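PDB 5FJL: fiber protein from Raptor siadenovirus a, which probably mediates attachment of the virus to its host cell through this trimeric head domain at the far end of the fibre. Local coordinates for residues V37-S48 / I52-I64. Numbering follows the deposited sequence. Where two conformers were deposited one is given.
Sequences VSYSDGHFLTKS and INFRKTRVTSITI
R55 and D41 face each other across two antiparallel strands, 38-45 and 51-59. R55 CB and CG pass D41 OD1, and R55 CD comes closest to D41 OD1, at 3.2 Å. CG stands anti to the backbone N (chi1 -178°) and the chain runs extended to NE, which carries the guanidinium alongside strand 38-45. R55 NE and CZ also lie near D41 OD1, with NE close to Y39 CB as well. D41 OD1 sits over one face of the R55 guanidinium, the carboxylate plane turned 77° from it, while D41 OD2 and R55 NH1, 3.3 Å apart, form a salt bridge of charges alone, with no N-H aimed at the oxygen. At the other tip, R55 NH2 reaches Y39 CB at 3.6 Å. The Y39 ring lies beside T57, whose OG1 meets its edge near the ring plane.

On the opposite face of the sheet, F54 turns its ring across G42. With CG between the backbone N and the carbonyl carbon (chi1 64°), the F54 ring receives G42 CA over its face, a CH-pi contact 3.8 Å from its centroid. F44 closes in obliquely, its CE2 3.5 Å from F54 CE2; L104 and L110 pack on F44, T65 and L67 on F54.

Four reciprocal pairs of backbone hydrogen bonds join S38 with R58, S40 with K56, G42 with F54 and F44 with I52. A water donates to both G42 O and N53 OD1, at 2.9 and 3.0 Å.

Y39 OH is hydrogen-bonded to S61 OG of a second subunit, and V37 packs on T60 of that same subunit. The arrangement is a long antiparallel beta hairpin, carried on by the type II' turn V59-I62 into strand 62-67, within the all-beta head of a trimeric adenovirus fibre.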
ATOM      1  N   VAL A  37       8.496   6.418  23.633  1.00 46.62           N
ATOM      2  CA  VAL A  37       7.454   6.943  22.684  1.00 46.54           C
ATOM      3  C   VAL A  37       6.913   8.318  23.129  1.00 47.58           C
ATOM      4  O   VAL A  37       6.761   8.595  24.331  1.00 49.73           O
ATOM      5  CB  VAL A  37       6.286   5.926  22.476  1.00 47.01           C
ATOM      6  CG1 VAL A  37       5.447   5.746  23.744  1.00 48.30           C
ATOM      7  CG2 VAL A  37       5.384   6.327  21.311  1.00 43.66           C
ATOM      8  N   SER A  38       6.641   9.181  22.156  1.00 41.76           N
ATOM      9  CA  SER A  38       5.950  10.444  22.413  1.00 39.39           C
ATOM     10  C   SER A  38       4.970  10.682  21.276  1.00 37.21           C
ATOM     11  O   SER A  38       4.993   9.952  20.279  1.00 30.89           O
ATOM     12  CB  SER A  38       6.944  11.602  22.558  1.00 41.33           C
ATOM     13  OG  SER A  38       7.677  11.821  21.366  1.00 45.28           O
ATOM     14  N   TYR A  39       4.088  11.658  21.469  1.00 33.94           N
ATOM     15  CA  TYR A  39       2.961  11.907  20.577  1.00 34.57           C
ATOM     16  C   TYR A  39       2.855  13.391  20.360  1.00 32.14           C
ATOM     17  O   TYR A  39       3.161  14.180  21.264  1.00 33.56           O
ATOM     18  CB  TYR A  39       1.668  11.393  21.220  1.00 37.54           C
ATOM     19  CG  TYR A  39       1.762   9.951  21.694  1.00 42.69           C
ATOM     20  CD1 TYR A  39       1.479   8.891  20.818  1.00 43.83           C
ATOM     21  CD2 TYR A  39       2.177   9.635  23.003  1.00 45.54           C
ATOM     22  CE1 TYR A  39       1.580   7.568  21.231  1.00 44.19           C
ATOM     23  CE2 TYR A  39       2.288   8.304  23.424  1.00 45.80           C
ATOM     24  CZ  TYR A  39       1.978   7.272  22.532  1.00 45.14           C
ATOM     25  OH  TYR A  39       2.064   5.948  22.921  1.00 46.04           O
ATOM     26  N   SER A  40       2.467  13.809  19.161  1.00 28.26           N
ATOM     27  CA  SER A  40       2.164  15.215  18.898  0.50 27.55           C
ATOM     28  C   SER A  40       0.920  15.290  18.027  1.00 27.79           C
ATOM     29  O   SER A  40       0.764  14.483  17.118  1.00 28.48           O
ATOM     30  CB  SER A  40       3.324  15.889  18.177  0.50 29.16           C
ATOM     31  OG  SER A  40       3.070  17.263  17.917  0.50 30.42           O
ATOM     32  N   ASP A  41       0.057  16.239  18.302  1.00 24.85           N
ATOM     33  CA  ASP A  41      -1.133  16.496  17.507  1.00 25.49           C
ATOM     34  C   ASP A  41      -0.865  17.740  16.705  1.00 23.61           C
ATOM     35  O   ASP A  41      -0.145  18.650  17.140  1.00 25.64           O
ATOM     36  CB  ASP A  41      -2.356  16.731  18.387  1.00 28.98           C
ATOM     37  CG  ASP A  41      -2.838  15.458  19.078  1.00 34.22           C
ATOM     38  OD1 ASP A  41      -2.602  14.354  18.558  1.00 39.66           O
ATOM     39  OD2 ASP A  41      -3.449  15.563  20.157  1.00 42.85           O
ATOM     40  N   GLY A  42      -1.460  17.806  15.518  1.00 20.49           N
ATOM     41  CA  GLY A  42      -1.388  18.996  14.703  1.00 20.19           C
ATOM     42  C   GLY A  42      -2.535  19.069  13.711  1.00 17.93           C
ATOM     43  O   GLY A  42      -3.414  18.222  13.666  1.00 18.66           O
ATOM     44  N   HIS A  43      -2.552  20.139  12.931  1.00 17.44           N
ATOM     45  CA  HIS A  43      -3.532  20.284  11.880  1.00 17.08           C
ATOM     46  C   HIS A  43      -3.018  21.144  10.757  1.00 17.46           C
ATOM     47  O   HIS A  43      -2.050  21.894  10.898  1.00 17.45           O
ATOM     48  CB  HIS A  43      -4.884  20.825  12.426  1.00 17.34           C
ATOM     49  CG  HIS A  43      -4.875  22.267  12.816  1.00 17.58           C
ATOM     50  ND1 HIS A  43      -4.531  22.673  14.081  1.00 23.14           N
ATOM     51  CD2 HIS A  43      -5.133  23.391  12.116  1.00 18.70           C
ATOM     52  CE1 HIS A  43      -4.623  24.000  14.152  1.00 21.98           C
ATOM     53  NE2 HIS A  43      -5.030  24.447  12.993  1.00 19.62           N
ATOM     54  N   PHE A  44      -3.708  21.032   9.636  1.00 15.84           N
ATOM     55  CA  PHE A  44      -3.532  21.894   8.476  1.00 16.21           C
ATOM     56  C   PHE A  44      -4.867  22.464   8.018  1.00 16.31           C
ATOM     57  O   PHE A  44      -5.932  21.849   8.277  1.00 17.93           O
ATOM     58  CB  PHE A  44      -2.935  21.144   7.269  1.00 17.22           C
ATOM     59  CG  PHE A  44      -1.510  20.697   7.443  1.00 18.37           C
ATOM     60  CD1 PHE A  44      -0.495  21.605   7.403  1.00 19.39           C
ATOM     61  CD2 PHE A  44      -1.201  19.349   7.622  1.00 20.34           C
ATOM     62  CE1 PHE A  44       0.821  21.204   7.552  1.00 20.17           C
ATOM     63  CE2 PHE A  44       0.115  18.940   7.753  1.00 20.84           C
ATOM     64  CZ  PHE A  44       1.121  19.876   7.715  1.00 20.41           C
ATOM     65  N   LEU A  45      -4.837  23.622   7.381  1.00 16.06           N
ATOM     66  CA  LEU A  45      -5.970  24.222   6.681  1.00 16.68           C
ATOM     67  C   LEU A  45      -5.802  24.033   5.186  1.00 16.33           C
ATOM     68  O   LEU A  45      -4.700  24.248   4.658  1.00 17.46           O
ATOM     69  CB  LEU A  45      -6.107  25.730   6.979  1.00 18.49           C
ATOM     70  CG  LEU A  45      -6.850  26.165   8.264  1.00 20.63           C
ATOM     71  CD1 LEU A  45      -8.343  26.045   8.093  1.00 20.36           C
ATOM     72  CD2 LEU A  45      -6.411  25.412   9.453  1.00 20.12           C
ATOM     73  N   THR A  46      -6.878  23.690   4.510  1.00 16.46           N
ATOM     74  CA  THR A  46      -6.909  23.634   3.045  1.00 17.12           C
ATOM     75  C   THR A  46      -7.375  24.986   2.474  1.00 18.03           C
ATOM     76  O   THR A  46      -7.867  25.863   3.222  1.00 18.15           O
ATOM     77  CB  THR A  46      -7.891  22.572   2.557  1.00 17.47           C
ATOM     78  OG1 THR A  46      -9.202  22.950   2.971  1.00 18.66           O
ATOM     79  CG2 THR A  46      -7.594  21.174   3.135  1.00 19.12           C
ATOM     80  N   LYS A  47      -7.266  25.154   1.165  1.00 18.02           N
ATOM     81  CA  LYS A  47      -7.654  26.430   0.515  1.00 19.78           C
ATOM     82  C   LYS A  47      -9.093  26.774   0.742  1.00 20.64           C
ATOM     83  O   LYS A  47      -9.406  27.962   0.870  1.00 23.50           O
ATOM     84  CB  LYS A  47      -7.358  26.434  -0.968  1.00 21.20           C
ATOM     85  CG  LYS A  47      -5.880  26.494  -1.232  1.00 22.36           C
ATOM     86  CD  LYS A  47      -5.547  26.860  -2.681  1.00 24.46           C
ATOM     87  CE  LYS A  47      -5.817  25.746  -3.634  1.00 23.38           C
ATOM     88  NZ  LYS A  47      -5.819  26.222  -5.058  1.00 24.50           N
ATOM     89  N   SER A  48      -9.982  25.793   0.834  1.00 19.34           N
ATOM     90  CA  SER A  48     -11.410  26.049   1.008  1.00 20.09           C
ATOM     91  C   SER A  48     -11.761  26.239   2.489  1.00 21.93           C
ATOM     92  O   SER A  48     -12.946  26.408   2.815  1.00 25.81           O
ATOM     93  CB  SER A  48     -12.263  24.926   0.415  1.00 22.08           C
ATOM     94  OG  SER A  48     -12.084  23.711   1.131  1.00 22.82           O
ATOM     95  N   ILE A  52      -7.636  19.541   8.460  1.00 19.27           N
ATOM     96  CA  ILE A  52      -7.085  18.175   8.471  0.50 19.47           C
ATOM     97  C   ILE A  52      -6.355  18.020   9.790  1.00 19.50           C
ATOM     98  O   ILE A  52      -5.345  18.653   9.996  1.00 19.67           O
ATOM     99  CB  ILE A  52      -6.034  17.927   7.339  0.50 20.98           C
ATOM    100  CG1 ILE A  52      -6.624  18.074   5.934  0.50 22.26           C
ATOM    101  CG2 ILE A  52      -5.389  16.538   7.487  0.50 22.76           C
ATOM    102  CD1 ILE A  52      -5.535  18.125   4.875  0.50 21.07           C
ATOM    103  N   ASN A  53      -6.820  17.150  10.654  1.00 19.92           N
ATOM    104  CA  ASN A  53      -6.140  16.891  11.923  1.00 20.33           C
ATOM    105  C   ASN A  53      -5.245  15.700  11.760  1.00 19.59           C
ATOM    106  O   ASN A  53      -5.569  14.755  10.998  1.00 19.59           O
ATOM    107  CB  ASN A  53      -7.169  16.604  13.018  1.00 21.98           C
ATOM    108  CG  ASN A  53      -7.979  17.825  13.345  1.00 25.60           C
ATOM    109  OD1 ASN A  53      -7.452  18.825  13.773  1.00 28.72           O
ATOM    110  ND2 ASN A  53      -9.240  17.796  12.960  1.00 31.16           N
ATOM    111  N   PHE A  54      -4.108  15.706  12.435  1.00 18.84           N
ATOM    112  CA  PHE A  54      -3.252  14.532  12.446  1.00 19.50           C
ATOM    113  C   PHE A  54      -2.635  14.282  13.819  1.00 20.21           C
ATOM    114  O   PHE A  54      -2.562  15.192  14.633  1.00 19.85           O
ATOM    115  CB  PHE A  54      -2.188  14.656  11.362  1.00 19.24           C
ATOM    116  CG  PHE A  54      -1.224  15.790  11.569  1.00 19.36           C
ATOM    117  CD1 PHE A  54      -0.114  15.657  12.393  1.00 21.49           C
ATOM    118  CD2 PHE A  54      -1.432  17.000  10.931  1.00 20.35           C
ATOM    119  CE1 PHE A  54       0.781  16.725  12.583  1.00 23.73           C
ATOM    120  CE2 PHE A  54      -0.524  18.049  11.093  1.00 22.11           C
ATOM    121  CZ  PHE A  54       0.561  17.916  11.925  1.00 22.64           C
ATOM    122  N   ARG A  55      -2.220  13.039  14.066  1.00 20.21           N
ATOM    123  CA  ARG A  55      -1.497  12.662  15.269  1.00 22.49           C
ATOM    124  C   ARG A  55      -0.262  11.912  14.890  1.00 21.49           C
ATOM    125  O   ARG A  55      -0.366  10.936  14.137  1.00 21.20           O
ATOM    126  CB  ARG A  55      -2.338  11.797  16.180  1.00 26.14           C
ATOM    127  CG  ARG A  55      -1.622  11.423  17.473  1.00 34.42           C
ATOM    128  CD  ARG A  55      -2.619  11.136  18.582  1.00 40.10           C
ATOM    129  NE  ARG A  55      -1.977  11.185  19.888  1.00 51.01           N
ATOM    130  CZ  ARG A  55      -2.480  11.763  20.987  1.00 56.87           C
ATOM    131  NH1 ARG A  55      -3.669  12.388  20.983  1.00 56.15           N
ATOM    132  NH2 ARG A  55      -1.767  11.727  22.120  1.00 60.85           N
ATOM    133  N   LYS A  56       0.899  12.360  15.360  1.00 22.18           N
ATOM    134  CA  LYS A  56       2.201  11.724  15.100  1.00 22.92           C
ATOM    135  C   LYS A  56       2.583  10.925  16.330  1.00 26.51           C
ATOM    136  O   LYS A  56       2.455  11.417  17.467  1.00 29.13           O
ATOM    137  CB  LYS A  56       3.257  12.777  14.852  1.00 26.59           C
ATOM    138  CG  LYS A  56       2.980  13.664  13.673  1.00 30.79           C
ATOM    139  CD  LYS A  56       4.026  14.738  13.493  1.00 36.69           C
ATOM    140  CE  LYS A  56       5.291  14.241  12.832  1.00 42.73           C
ATOM    141  NZ  LYS A  56       6.077  15.379  12.291  1.00 47.89           N
ATOM    142  N   THR A  57       2.991   9.684  16.121  1.00 23.27           N
ATOM    143  CA  THR A  57       3.554   8.815  17.147  1.00 24.38           C
ATOM    144  C   THR A  57       5.018   8.592  16.806  1.00 25.71           C
ATOM    145  O   THR A  57       5.337   8.073  15.739  1.00 24.07           O
ATOM    146  CB  THR A  57       2.795   7.470  17.182  1.00 25.72           C
ATOM    147  OG1 THR A  57       1.418   7.709  17.481  1.00 27.81           O
ATOM    148  CG2 THR A  57       3.375   6.524  18.225  1.00 27.87           C
ATOM    149  N   ARG A  58       5.923   8.978  17.714  1.00 28.16           N
ATOM    150  CA  ARG A  58       7.354   8.849  17.494  1.00 31.49           C
ATOM    151  C   ARG A  58       7.907   7.685  18.280  1.00 36.63           C
ATOM    152  O   ARG A  58       7.776   7.677  19.505  1.00 38.62           O
ATOM    153  CB  ARG A  58       8.090  10.085  17.983  1.00 38.04           C
ATOM    154  CG  ARG A  58       7.537  11.393  17.491  1.00 45.12           C
ATOM    155  CD  ARG A  58       8.544  12.530  17.675  1.00 51.99           C
ATOM    156  NE  ARG A  58       8.337  13.634  16.728  1.00 56.32           N
ATOM    157  CZ  ARG A  58       7.234  14.386  16.621  1.00 58.20           C
ATOM    158  NH1 ARG A  58       6.170  14.171  17.389  1.00 57.96           N
ATOM    159  NH2 ARG A  58       7.192  15.366  15.709  1.00 58.72           N
ATOM    160  N   VAL A  59       8.549   6.743  17.592  1.00 38.37           N
ATOM    161  CA  VAL A  59       9.348   5.698  18.250  1.00 45.23           C
ATOM    162  C   VAL A  59      10.767   5.680  17.681  1.00 44.02           C
ATOM    163  O   VAL A  59      11.002   5.201  16.563  1.00 43.04           O
ATOM    164  CB  VAL A  59       8.674   4.322  18.167  1.00 49.32           C
ATOM    165  CG1 VAL A  59       7.588   4.227  19.221  1.00 53.29           C
ATOM    166  CG2 VAL A  59       8.089   4.060  16.791  1.00 48.48           C
ATOM    167  N   THR A  60      11.704   6.221  18.466  1.00 43.87           N
ATOM    168  CA  THR A  60      13.067   6.530  18.019  1.00 44.06           C
ATOM    169  C   THR A  60      13.025   7.472  16.799  1.00 45.68           C
ATOM    170  O   THR A  60      12.279   8.456  16.827  1.00 47.37           O
ATOM    171  CB  THR A  60      13.906   5.250  17.759  1.00 48.93           C
ATOM    172  OG1 THR A  60      13.644   4.766  16.439  1.00 46.12           O
ATOM    173  CG2 THR A  60      13.589   4.149  18.780  1.00 48.76           C
ATOM    174  N   SER A  61      13.781   7.165  15.735  1.00 41.07           N
ATOM    175  CA  SER A  61      13.808   7.983  14.516  1.00 40.00           C
ATOM    176  C   SER A  61      12.688   7.691  13.511  1.00 35.17           C
ATOM    177  O   SER A  61      12.703   8.265  12.411  1.00 40.45           O
ATOM    178  CB  SER A  61      15.155   7.824  13.788  1.00 41.33           C
ATOM    179  OG  SER A  61      15.328   6.491  13.320  1.00 43.43           O
ATOM    180  N   ILE A  62      11.753   6.798  13.842  0.50 32.08           N
ATOM    181  CA  ILE A  62      10.571   6.651  12.985  0.50 29.00           C
ATOM    182  C   ILE A  62       9.304   7.218  13.594  0.50 27.30           C
ATOM    183  O   ILE A  62       8.957   6.925  14.757  0.50 24.72           O
ATOM    184  CB  ILE A  62      10.282   5.225  12.519  0.50 30.63           C
ATOM    185  CG1 ILE A  62       9.163   5.305  11.498  0.50 31.25           C
ATOM    186  CG2 ILE A  62       9.783   4.324  13.631  0.50 31.11           C
ATOM    187  CD1 ILE A  62       8.968   4.054  10.726  0.50 32.05           C
ATOM    188  N   THR A  63       8.601   7.992  12.762  1.00 24.52           N
ATOM    189  CA  THR A  63       7.342   8.581  13.144  0.50 23.17           C
ATOM    190  C   THR A  63       6.227   7.945  12.295  1.00 22.04           C
ATOM    191  O   THR A  63       6.417   7.737  11.101  1.00 21.97           O
ATOM    192  CB  THR A  63       7.349  10.094  12.900  0.50 23.50           C
ATOM    193  OG1 THR A  63       8.420  10.706  13.644  0.50 26.70           O
ATOM    194  CG2 THR A  63       6.039  10.722  13.329  0.50 22.84           C
ATOM    195  N   ILE A  64       5.105   7.697  12.913  1.00 20.04           N
ATOM    196  CA  ILE A  64       3.904   7.180  12.249  1.00 20.04           C
ATOM    197  C   ILE A  64       2.821   8.206  12.457  1.00 20.69           C
ATOM    198  O   ILE A  64       2.498   8.568  13.592  1.00 20.74           O
ATOM    199  CB  ILE A  64       3.501   5.797  12.773  1.00 21.70           C
ATOM    200  CG1 ILE A  64       4.735   4.894  12.612  1.00 26.40           C
ATOM    201  CG2 ILE A  64       2.239   5.300  12.044  1.00 23.07           C
ATOM    202  CD1 ILE A  64       4.557   3.411  12.716  1.00 31.50           C
TER
HETATM  203  O   HOH W   1      10.492   6.341  21.681  1.00 63.20           O
HETATM  204  O   HOH W   2       6.742  13.923  19.830  1.00 54.44           O
HETATM  205  O   HOH W   3      -5.347  18.142  15.821  0.50 31.93           O